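Local atomic coordinates of xylose isomerase domain protein TIM barrel (PDB entry 3TVA), a protein that binds a magnesium ion in a xylose isomerase-like TIM barrel and is probably an isomerase. Residues 9-17 and 248-259; 164-172 and 199-207. All coordinates share one frame; numbering follows the deposited sequence.

In the fold
Both contacts belong to one TIM barrel, with centres about 19 Å apart. Contact 1 lies in the barrel wall, where the first strand, 13-18, pairs with the last, 256-258, and so closes the ring. Contact 2 lies in the outer layer, between helices 164-174 and 196-203, both of which pack on strand 179-183. Along the chain the order is 9-17, 164-172, 199-207, 248-259, so contact 2 falls wholly within the span that contact 1 brings together. The two meet directly: E249 forms a salt bridge with R201, and I250 packs on L200 and A204. Closure of the barrel and its helical jacket are thus joined, while E259 of contact 1 reaches the magnesium ion.

Contact 1. Residues 9-17 and 248-259. With MG (magnesium ion), chain C.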
loop_
_atom_site.group_PDB
_atom_site.type_symbol
_atom_site.label_atom_id
_atom_site.label_comp_id
_atom_site.label_asym_id
_atom_site.label_seq_id
_atom_site.Cartn_x
_atom_site.Cartn_y
_atom_site.Cartn_z
ATOM N N PRO A 9 9.220 5.165 -19.262
ATOM C CA PRO A 9 10.405 5.039 -18.403
ATOM C C PRO A 9 10.147 4.102 -17.233
ATOM O O PRO A 9 9.091 4.169 -16.607
ATOM C CB PRO A 9 10.642 6.468 -17.899
ATOM C CG PRO A 9 9.338 7.169 -18.077
ATOM C CD PRO A 9 8.683 6.537 -19.271
ATOM N N TYR A 10 11.109 3.232 -16.955
ATOM C CA TYR A 10 10.957 2.227 -15.916
ATOM C C TYR A 10 11.078 2.870 -14.566
ATOM O O TYR A 10 11.833 3.837 -14.399
ATOM C CB TYR A 10 12.074 1.194 -16.009
ATOM C CG TYR A 10 12.242 0.578 -17.366
ATOM C CD1 TYR A 10 13.509 0.304 -17.871
ATOM C CD2 TYR A 10 11.129 0.250 -18.140
ATOM C CE1 TYR A 10 13.666 -0.278 -19.125
ATOM C CE2 TYR A 10 11.271 -0.325 -19.386
ATOM C CZ TYR A 10 12.542 -0.590 -19.876
ATOM O OH TYR A 10 12.677 -1.165 -21.120
ATOM N N TRP A 11 10.376 2.299 -13.595
ATOM C CA TRP A 11 10.580 2.645 -12.193
ATOM C C TRP A 11 10.550 4.151 -11.900
ATOM O O TRP A 11 11.444 4.652 -11.231
ATOM C CB TRP A 11 11.914 2.051 -11.710
ATOM C CG TRP A 11 11.877 0.559 -11.504
ATOM C CD1 TRP A 11 10.808 -0.275 -11.707
ATOM C CD2 TRP A 11 12.949 -0.270 -11.038
ATOM N NE1 TRP A 11 11.154 -1.571 -11.403
ATOM C CE2 TRP A 11 12.458 -1.594 -10.979
ATOM C CE3 TRP A 11 14.272 -0.020 -10.653
ATOM C CZ2 TRP A 11 13.244 -2.664 -10.559
ATOM C CZ3 TRP A 11 15.058 -1.086 -10.246
ATOM C CH2 TRP A 11 14.542 -2.395 -10.207
ATOM N N PRO A 12 9.517 4.874 -12.384
ATOM C CA PRO A 12 9.458 6.273 -11.934
ATOM C C PRO A 12 9.315 6.272 -10.418
ATOM O O PRO A 12 8.670 5.384 -9.873
ATOM C CB PRO A 12 8.177 6.808 -12.588
ATOM C CG PRO A 12 7.305 5.585 -12.777
ATOM C CD PRO A 12 8.291 4.463 -13.095
ATOM N N ILE A 13 9.983 7.189 -9.741
ATOM C CA ILE A 13 9.906 7.232 -8.287
ATOM C C ILE A 13 8.647 7.976 -7.825
ATOM O O ILE A 13 8.150 8.869 -8.512
ATOM C CB ILE A 13 11.226 7.740 -7.663
ATOM C CG1 ILE A 13 12.245 6.596 -7.675
ATOM C CG2 ILE A 13 11.030 8.201 -6.226
ATOM C CD1 ILE A 13 13.465 6.868 -8.461
ATOM N N GLY A 14 8.120 7.594 -6.670
ATOM C CA GLY A 14 6.925 8.231 -6.170
ATOM C C GLY A 14 7.013 8.326 -4.673
ATOM O O GLY A 14 7.937 7.785 -4.056
ATOM N N VAL A 15 6.097 9.088 -4.089
ATOM C CA VAL A 15 5.979 9.127 -2.644
ATOM C C VAL A 15 4.521 8.925 -2.273
ATOM O O VAL A 15 3.612 9.207 -3.061
ATOM C CB VAL A 15 6.517 10.446 -2.024
ATOM C CG1 VAL A 15 7.995 10.657 -2.396
ATOM C CG2 VAL A 15 5.667 11.630 -2.462
ATOM N N PHE A 16 4.304 8.403 -1.075
ATOM C CA PHE A 16 2.964 8.147 -0.603
ATOM C C PHE A 16 2.498 9.440 0.065
ATOM O O PHE A 16 3.150 9.938 0.971
ATOM C CB PHE A 16 2.958 6.944 0.356
ATOM C CG PHE A 16 1.590 6.529 0.784
ATOM C CD1 PHE A 16 0.942 5.476 0.155
ATOM C CD2 PHE A 16 0.939 7.197 1.811
ATOM C CE1 PHE A 16 -0.335 5.091 0.541
ATOM C CE2 PHE A 16 -0.343 6.815 2.208
ATOM C CZ PHE A 16 -0.972 5.753 1.571
ATOM N N THR A 17 1.375 9.978 -0.393
ATOM C CA THR A 17 0.907 11.279 0.065
ATOM C C THR A 17 -0.473 11.205 0.699
ATOM O O THR A 17 -1.167 10.192 0.588
ATOM C CB THR A 17 0.832 12.294 -1.092
ATOM O OG1 THR A 17 -0.096 11.830 -2.081
ATOM C CG2 THR A 17 2.204 12.481 -1.723
ATOM N N TRP A 248 13.161 -6.449 -10.454
ATOM C CA TRP A 248 13.552 -6.359 -11.849
ATOM C C TRP A 248 13.419 -7.726 -12.521
ATOM O O TRP A 248 12.862 -7.831 -13.607
ATOM C CB TRP A 248 14.982 -5.843 -11.968
ATOM C CG TRP A 248 15.416 -5.628 -13.379
ATOM C CD1 TRP A 248 16.288 -6.405 -14.107
ATOM C CD2 TRP A 248 15.007 -4.562 -14.241
ATOM N NE1 TRP A 248 16.440 -5.879 -15.373
ATOM C CE2 TRP A 248 15.661 -4.750 -15.480
ATOM C CE3 TRP A 248 14.152 -3.460 -14.084
ATOM C CZ2 TRP A 248 15.488 -3.875 -16.557
ATOM C CZ3 TRP A 248 13.981 -2.598 -15.153
ATOM C CH2 TRP A 248 14.648 -2.810 -16.374
ATOM N N GLU A 249 13.910 -8.770 -11.857
ATOM C CA GLU A 249 13.844 -10.128 -12.399
ATOM C C GLU A 249 12.415 -10.611 -12.694
ATOM O O GLU A 249 12.172 -11.285 -13.698
ATOM C CB GLU A 249 14.530 -11.126 -11.463
ATOM C CG GLU A 249 14.280 -12.565 -11.888
ATOM C CD GLU A 249 14.720 -13.592 -10.869
ATOM O OE1 GLU A 249 15.700 -13.329 -10.128
ATOM O OE2 GLU A 249 14.097 -14.682 -10.813
ATOM N N ILE A 250 11.453 -10.256 -11.845
ATOM C CA ILE A 250 10.092 -10.744 -12.063
ATOM C C ILE A 250 9.293 -9.907 -13.054
ATOM O O ILE A 250 8.127 -10.189 -13.308
ATOM C CB ILE A 250 9.309 -10.880 -10.775
ATOM C CG1 ILE A 250 9.098 -9.494 -10.150
ATOM C CG2 ILE A 250 10.043 -11.836 -9.839
ATOM C CD1 ILE A 250 8.220 -9.505 -8.922
ATOM N N GLY A 251 9.914 -8.881 -13.620
ATOM C CA GLY A 251 9.246 -8.097 -14.639
ATOM C C GLY A 251 8.531 -6.845 -14.149
ATOM O O GLY A 251 7.848 -6.199 -14.942
ATOM N N TYR A 252 8.706 -6.456 -12.879
ATOM C CA TYR A 252 8.002 -5.263 -12.413
ATOM C C TYR A 252 8.709 -4.013 -12.911
ATOM O O TYR A 252 9.913 -3.837 -12.703
ATOM C CB TYR A 252 7.903 -5.224 -10.890
ATOM C CG TYR A 252 7.160 -3.994 -10.424
ATOM C CD1 TYR A 252 5.770 -3.922 -10.523
ATOM C CD2 TYR A 252 7.848 -2.889 -9.918
ATOM C CE1 TYR A 252 5.075 -2.788 -10.104
ATOM C CE2 TYR A 252 7.164 -1.741 -9.500
ATOM C CZ TYR A 252 5.783 -1.700 -9.599
ATOM O OH TYR A 252 5.106 -0.580 -9.194
ATOM N N ARG A 253 7.988 -3.252 -13.730
ATOM C CA ARG A 253 8.434 -1.972 -14.269
ATOM C C ARG A 253 7.795 -0.692 -13.705
ATOM O O ARG A 253 8.145 0.410 -14.128
ATOM C CB ARG A 253 8.403 -2.025 -15.799
ATOM C CG ARG A 253 9.161 -3.254 -16.355
ATOM C CD ARG A 253 10.677 -3.149 -16.106
ATOM N NE ARG A 253 11.426 -4.242 -16.726
ATOM C CZ ARG A 253 11.837 -5.328 -16.076
ATOM N NH1 ARG A 253 11.577 -5.461 -14.780
ATOM N NH2 ARG A 253 12.519 -6.275 -16.715
ATOM N N GLY A 254 6.833 -0.844 -12.800
ATOM C CA GLY A 254 5.988 0.272 -12.397
ATOM C C GLY A 254 6.663 1.212 -11.405
ATOM O O GLY A 254 7.868 1.108 -11.158
ATOM N N PRO A 255 5.883 2.129 -10.812
ATOM C CA PRO A 255 6.467 3.128 -9.910
ATOM C C PRO A 255 7.079 2.512 -8.656
ATOM O O PRO A 255 6.600 1.489 -8.143
ATOM C CB PRO A 255 5.262 4.007 -9.524
ATOM C CG PRO A 255 4.296 3.842 -10.659
ATOM C CD PRO A 255 4.461 2.399 -11.104
ATOM N N LEU A 256 8.134 3.139 -8.160
ATOM C CA LEU A 256 8.685 2.762 -6.868
ATOM C C LEU A 256 8.196 3.812 -5.888
ATOM O O LEU A 256 8.710 4.931 -5.860
ATOM C CB LEU A 256 10.216 2.791 -6.927
ATOM C CG LEU A 256 10.909 1.924 -7.995
ATOM C CD1 LEU A 256 12.431 2.169 -8.008
ATOM C CD2 LEU A 256 10.607 0.440 -7.776
ATOM N N THR A 257 7.245 3.442 -5.038
ATOM C CA THR A 257 6.614 4.436 -4.198
ATOM C C THR A 257 7.193 4.391 -2.793
ATOM O O THR A 257 6.981 3.433 -2.043
ATOM C CB THR A 257 5.079 4.266 -4.134
ATOM O OG1 THR A 257 4.545 4.161 -5.460
ATOM C CG2 THR A 257 4.443 5.465 -3.410
ATOM N N ILE A 258 7.922 5.442 -2.447
ATOM C CA ILE A 258 8.526 5.557 -1.134
ATOM C C ILE A 258 7.461 5.847 -0.085
ATOM O O ILE A 258 6.658 6.776 -0.219
ATOM C CB ILE A 258 9.553 6.706 -1.081
ATOM C CG1 ILE A 258 10.576 6.575 -2.204
ATOM C CG2 ILE A 258 10.233 6.746 0.275
ATOM C CD1 ILE A 258 11.367 7.869 -2.460
ATOM N N GLU A 259 7.465 5.053 0.971
ATOM C CA GLU A 259 6.585 5.304 2.089
ATOM C C GLU A 259 7.408 5.417 3.362
ATOM O O GLU A 259 8.180 4.520 3.675
ATOM C CB GLU A 259 5.570 4.177 2.240
ATOM C CG GLU A 259 4.562 4.468 3.348
ATOM C CD GLU A 259 3.536 3.367 3.468
ATOM O OE1 GLU A 259 3.960 2.210 3.581
ATOM O OE2 GLU A 259 2.322 3.656 3.422
HETATM MG MG MG C . 2.831 0.193 2.737
HETATM O O HOH W 1 6.922 2.212 -16.429
#
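Strand 13-17 and strand 256-258 pair in parallel, the first and last strands of the TIM barrel, and the segments before them, with the end of helix 240-249, meet in an aromatic cluster. The bonds alternate along the seam: L256 N to P12 O, G14 N to L256 O (2.8 Å), I258 N to G14 O and F16 N to I258 O. I13 and I258 meet on the face covered by helix 266-287, CG2 to CD1.

Before the strands, W11 is clasped between two side chains. L256 CD2 sits over one face, 3.9 Å from the centroid of the five-membered ring, while W248 brings its edge to the opposite face, planes at 81°. With CG beside the backbone N (chi1 -74°), the indole turns NE1 to Y252 O at 2.9 Å, the donor standing above the carbonyl plane. R253 NH1 reaches the same oxygen from the other face of that plane, and also bonds W248 O. W11 N donates to R253 O at 3.0 Å, nearly straight at 171°. The W248 edge also faces Y10, CH2 lying 3.6 Å from Y10 CD1. An alanine in place of W11 is likely to leave Y252 O without one of its two donors and open a gap between L256 and W248.

The extended E259 puts OE2 over the centre of the F16 ring and OE1 on the magnesium ion at 2.5 Å, beside E158, D184 and H211. The seam that closes the barrel thus also positions a magnesium ligand, its other oxygen against the F16 ring.

Contact 2. Residues 164-172 and 199-207; sequences ADHLLEFIE and ALRKVARYV
In the conformer of E172 described, one of two, the hydroxyl of Y206 donates to E172 OE2 at 2.8 Å from above the carboxylate plane. R205 NH2 lies 3.4 Å from E172 OE2, a weak bond within a salt bridge; both interactions are less certain for that reason. At the N-terminal end of 164-172, K202 extends its chain over A164 to make a second weak salt bridge, NZ to D165 OD1 at 3.5 Å; a water accepting from both K202 NZ and D165 N supplements it.

I171 CG2, held anti to the backbone N by chi1 of -73° for CG1, lies over the centre of the Y206 ring, 3.6 Å from its centroid, in a CH-pi contact. The aliphatic CG of R205 covers the opposite face, and L168 CD2 comes in at the ring edge, 3.5 Å from Y206 CE2. V203 CG1 fits against L168 CG and A164 CB, and A164 CB meets A199 CB at 3.8 Å, where the two backbones are nearest. Helices 164-172 and 199-203 run at 21° to each other in the barrel's outer layer, with L167, I171 and V203 reaching inward to I181 of strand 179-183. The apolar side chains between the charge pairs suggest that apolar burial carries most of this contact.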
loop_
_atom_site.group_PDB
_atom_site.type_symbol
_atom_site.label_atom_id
_atom_site.label_comp_id
_atom_site.label_asym_id
_atom_site.label_seq_id
_atom_site.Cartn_x
_atom_site.Cartn_y
_atom_site.Cartn_z
ATOM N N ALA A 164 2.875 -15.572 2.800
ATOM C CA ALA A 164 2.666 -15.518 1.351
ATOM C C ALA A 164 1.742 -16.649 0.878
ATOM O O ALA A 164 0.910 -16.446 0.002
ATOM C CB ALA A 164 4.014 -15.557 0.598
ATOM N N ASP A 165 1.877 -17.833 1.471
ATOM C CA ASP A 165 1.029 -18.966 1.101
ATOM C C ASP A 165 -0.475 -18.698 1.356
ATOM O O ASP A 165 -1.318 -19.008 0.506
ATOM C CB ASP A 165 1.472 -20.240 1.839
ATOM C CG ASP A 165 2.794 -20.818 1.297
ATOM O OD1 ASP A 165 3.184 -20.511 0.146
ATOM O OD2 ASP A 165 3.444 -21.591 2.031
ATOM N N HIS A 166 -0.789 -18.121 2.518
ATOM C CA HIS A 166 -2.169 -17.825 2.925
ATOM C C HIS A 166 -2.753 -16.758 2.000
ATOM O O HIS A 166 -3.895 -16.856 1.558
ATOM C CB HIS A 166 -2.172 -17.337 4.385
ATOM C CG HIS A 166 -3.524 -17.295 5.039
ATOM N ND1 HIS A 166 -4.622 -17.977 4.557
ATOM C CD2 HIS A 166 -3.944 -16.656 6.159
ATOM C CE1 HIS A 166 -5.660 -17.754 5.349
ATOM N NE2 HIS A 166 -5.275 -16.951 6.323
ATOM N N LEU A 167 -1.949 -15.742 1.700
ATOM C CA LEU A 167 -2.353 -14.672 0.795
ATOM C C LEU A 167 -2.648 -15.200 -0.617
ATOM O O LEU A 167 -3.634 -14.816 -1.246
ATOM C CB LEU A 167 -1.262 -13.605 0.720
ATOM C CG LEU A 167 -1.509 -12.462 -0.273
ATOM C CD1 LEU A 167 -2.776 -11.685 0.066
ATOM C CD2 LEU A 167 -0.306 -11.527 -0.301
ATOM N N LEU A 168 -1.789 -16.078 -1.113
ATOM C CA LEU A 168 -2.014 -16.698 -2.413
ATOM C C LEU A 168 -3.328 -17.492 -2.420
ATOM O O LEU A 168 -4.098 -17.458 -3.387
ATOM C CB LEU A 168 -0.863 -17.648 -2.753
ATOM C CG LEU A 168 0.452 -17.057 -3.264
ATOM C CD1 LEU A 168 1.557 -18.128 -3.235
ATOM C CD2 LEU A 168 0.282 -16.502 -4.677
ATOM N N GLU A 169 -3.560 -18.231 -1.343
ATOM C CA GLU A 169 -4.774 -19.002 -1.197
ATOM C C GLU A 169 -6.014 -18.080 -1.266
ATOM O O GLU A 169 -7.003 -18.402 -1.932
ATOM C CB GLU A 169 -4.743 -19.758 0.135
ATOM C CG GLU A 169 -5.876 -20.755 0.287
ATOM C CD GLU A 169 -5.987 -21.341 1.692
ATOM O OE1 GLU A 169 -5.375 -20.791 2.638
ATOM O OE2 GLU A 169 -6.693 -22.359 1.843
ATOM N N PHE A 170 -5.941 -16.930 -0.600
ATOM C CA PHE A 170 -7.064 -15.987 -0.562
ATOM C C PHE A 170 -7.302 -15.427 -1.946
ATOM O O PHE A 170 -8.441 -15.367 -2.422
ATOM C CB PHE A 170 -6.788 -14.841 0.428
ATOM C CG PHE A 170 -7.878 -13.805 0.489
ATOM C CD1 PHE A 170 -9.129 -14.123 1.003
ATOM C CD2 PHE A 170 -7.641 -12.501 0.054
ATOM C CE1 PHE A 170 -10.146 -13.168 1.077
ATOM C CE2 PHE A 170 -8.641 -11.537 0.122
ATOM C CZ PHE A 170 -9.901 -11.869 0.633
ATOM N N ILE A 171 -6.218 -15.005 -2.590
ATOM C CA ILE A 171 -6.314 -14.434 -3.929
ATOM C C ILE A 171 -6.890 -15.447 -4.908
ATOM O O ILE A 171 -7.707 -15.109 -5.766
ATOM C CB ILE A 171 -4.936 -13.938 -4.409
ATOM C CG1 ILE A 171 -4.551 -12.656 -3.649
ATOM C CG2 ILE A 171 -4.918 -13.729 -5.921
ATOM C CD1 ILE A 171 -3.133 -12.183 -3.934
ATOM N N GLU A 172 -6.474 -16.696 -4.754
ATOM C CA GLU A 172 -6.934 -17.770 -5.625
ATOM C C GLU A 172 -8.415 -18.096 -5.386
ATOM O O GLU A 172 -9.141 -18.457 -6.313
ATOM C CB GLU A 172 -6.074 -19.013 -5.407
ATOM C CG GLU A 172 -5.285 -19.414 -6.622
ATOM C CD GLU A 172 -3.778 -19.360 -6.438
ATOM O OE1 GLU A 172 -3.159 -20.442 -6.315
ATOM O OE2 GLU A 172 -3.212 -18.244 -6.451
ATOM N N ALA A 199 8.897 -13.941 -0.075
ATOM C CA ALA A 199 7.462 -13.788 -0.263
ATOM C C ALA A 199 7.176 -13.119 -1.606
ATOM O O ALA A 199 6.257 -13.511 -2.303
ATOM C CB ALA A 199 6.830 -12.980 0.875
ATOM N N LEU A 200 7.962 -12.101 -1.942
ATOM C CA LEU A 200 7.848 -11.425 -3.228
ATOM C C LEU A 200 7.949 -12.398 -4.405
ATOM O O LEU A 200 7.160 -12.311 -5.343
ATOM C CB LEU A 200 8.939 -10.363 -3.363
ATOM C CG LEU A 200 9.000 -9.666 -4.724
ATOM C CD1 LEU A 200 7.687 -8.915 -5.021
ATOM C CD2 LEU A 200 10.203 -8.719 -4.769
ATOM N N ARG A 201 8.931 -13.304 -4.369
ATOM C CA ARG A 201 9.062 -14.307 -5.420
ATOM C C ARG A 201 7.801 -15.159 -5.519
ATOM O O ARG A 201 7.349 -15.479 -6.608
ATOM C CB ARG A 201 10.249 -15.230 -5.173
ATOM C CG ARG A 201 11.623 -14.581 -5.320
ATOM C CD ARG A 201 12.703 -15.657 -5.296
ATOM N NE ARG A 201 13.962 -15.104 -5.772
ATOM C CZ ARG A 201 14.293 -15.028 -7.054
ATOM N NH1 ARG A 201 13.475 -15.504 -7.978
ATOM N NH2 ARG A 201 15.444 -14.483 -7.403
ATOM N N LYS A 202 7.241 -15.543 -4.375
ATOM C CA LYS A 202 6.073 -16.415 -4.371
ATOM C C LYS A 202 4.846 -15.732 -4.966
ATOM O O LYS A 202 4.037 -16.378 -5.629
ATOM C CB LYS A 202 5.749 -16.871 -2.947
ATOM C CG LYS A 202 6.574 -18.045 -2.462
ATOM C CD LYS A 202 6.196 -18.401 -1.030
ATOM C CE LYS A 202 6.791 -19.731 -0.597
ATOM N NZ LYS A 202 6.540 -20.000 0.852
ATOM N N VAL A 203 4.680 -14.440 -4.685
ATOM C CA VAL A 203 3.471 -13.718 -5.104
ATOM C C VAL A 203 3.606 -12.927 -6.404
ATOM O O VAL A 203 2.708 -12.157 -6.754
ATOM C CB VAL A 203 2.857 -12.855 -3.974
ATOM C CG1 VAL A 203 2.585 -13.727 -2.746
ATOM C CG2 VAL A 203 3.755 -11.653 -3.632
ATOM N N ALA A 204 4.745 -13.095 -7.075
ATOM C CA ALA A 204 5.169 -12.228 -8.172
ATOM C C ALA A 204 4.073 -11.929 -9.206
ATOM O O ALA A 204 3.913 -10.780 -9.621
ATOM C CB ALA A 204 6.398 -12.847 -8.877
ATOM N N ARG A 205 3.312 -12.947 -9.606
ATOM C CA ARG A 205 2.345 -12.771 -10.696
ATOM C C ARG A 205 1.188 -11.840 -10.330
ATOM O O ARG A 205 0.470 -11.365 -11.218
ATOM C CB ARG A 205 1.816 -14.122 -11.209
ATOM C CG ARG A 205 0.940 -14.895 -10.209
ATOM C CD ARG A 205 0.717 -16.320 -10.722
ATOM N NE ARG A 205 -0.025 -17.176 -9.785
ATOM C CZ ARG A 205 0.548 -17.858 -8.796
ATOM N NH1 ARG A 205 1.865 -17.754 -8.597
ATOM N NH2 ARG A 205 -0.182 -18.632 -8.000
ATOM N N TYR A 206 0.980 -11.607 -9.029
ATOM C CA TYR A 206 -0.064 -10.681 -8.577
ATOM C C TYR A 206 0.404 -9.267 -8.220
ATOM O O TYR A 206 -0.420 -8.434 -7.856
ATOM C CB TYR A 206 -0.854 -11.283 -7.396
ATOM C CG TYR A 206 -1.414 -12.649 -7.693
ATOM C CD1 TYR A 206 -2.351 -12.824 -8.713
ATOM C CD2 TYR A 206 -1.018 -13.772 -6.955
ATOM C CE1 TYR A 206 -2.883 -14.076 -9.001
ATOM C CE2 TYR A 206 -1.565 -15.052 -7.230
ATOM C CZ TYR A 206 -2.486 -15.183 -8.264
ATOM O OH TYR A 206 -3.017 -16.415 -8.571
ATOM N N VAL A 207 1.706 -8.983 -8.293
ATOM C CA VAL A 207 2.192 -7.678 -7.834
ATOM C C VAL A 207 1.835 -6.616 -8.869
ATOM O O VAL A 207 2.218 -6.741 -10.034
ATOM C CB VAL A 207 3.721 -7.698 -7.662
ATOM C CG1 VAL A 207 4.258 -6.284 -7.424
ATOM C CG2 VAL A 207 4.114 -8.627 -6.518
HETATM O O HOH W 2 4.551 -18.688 2.919
#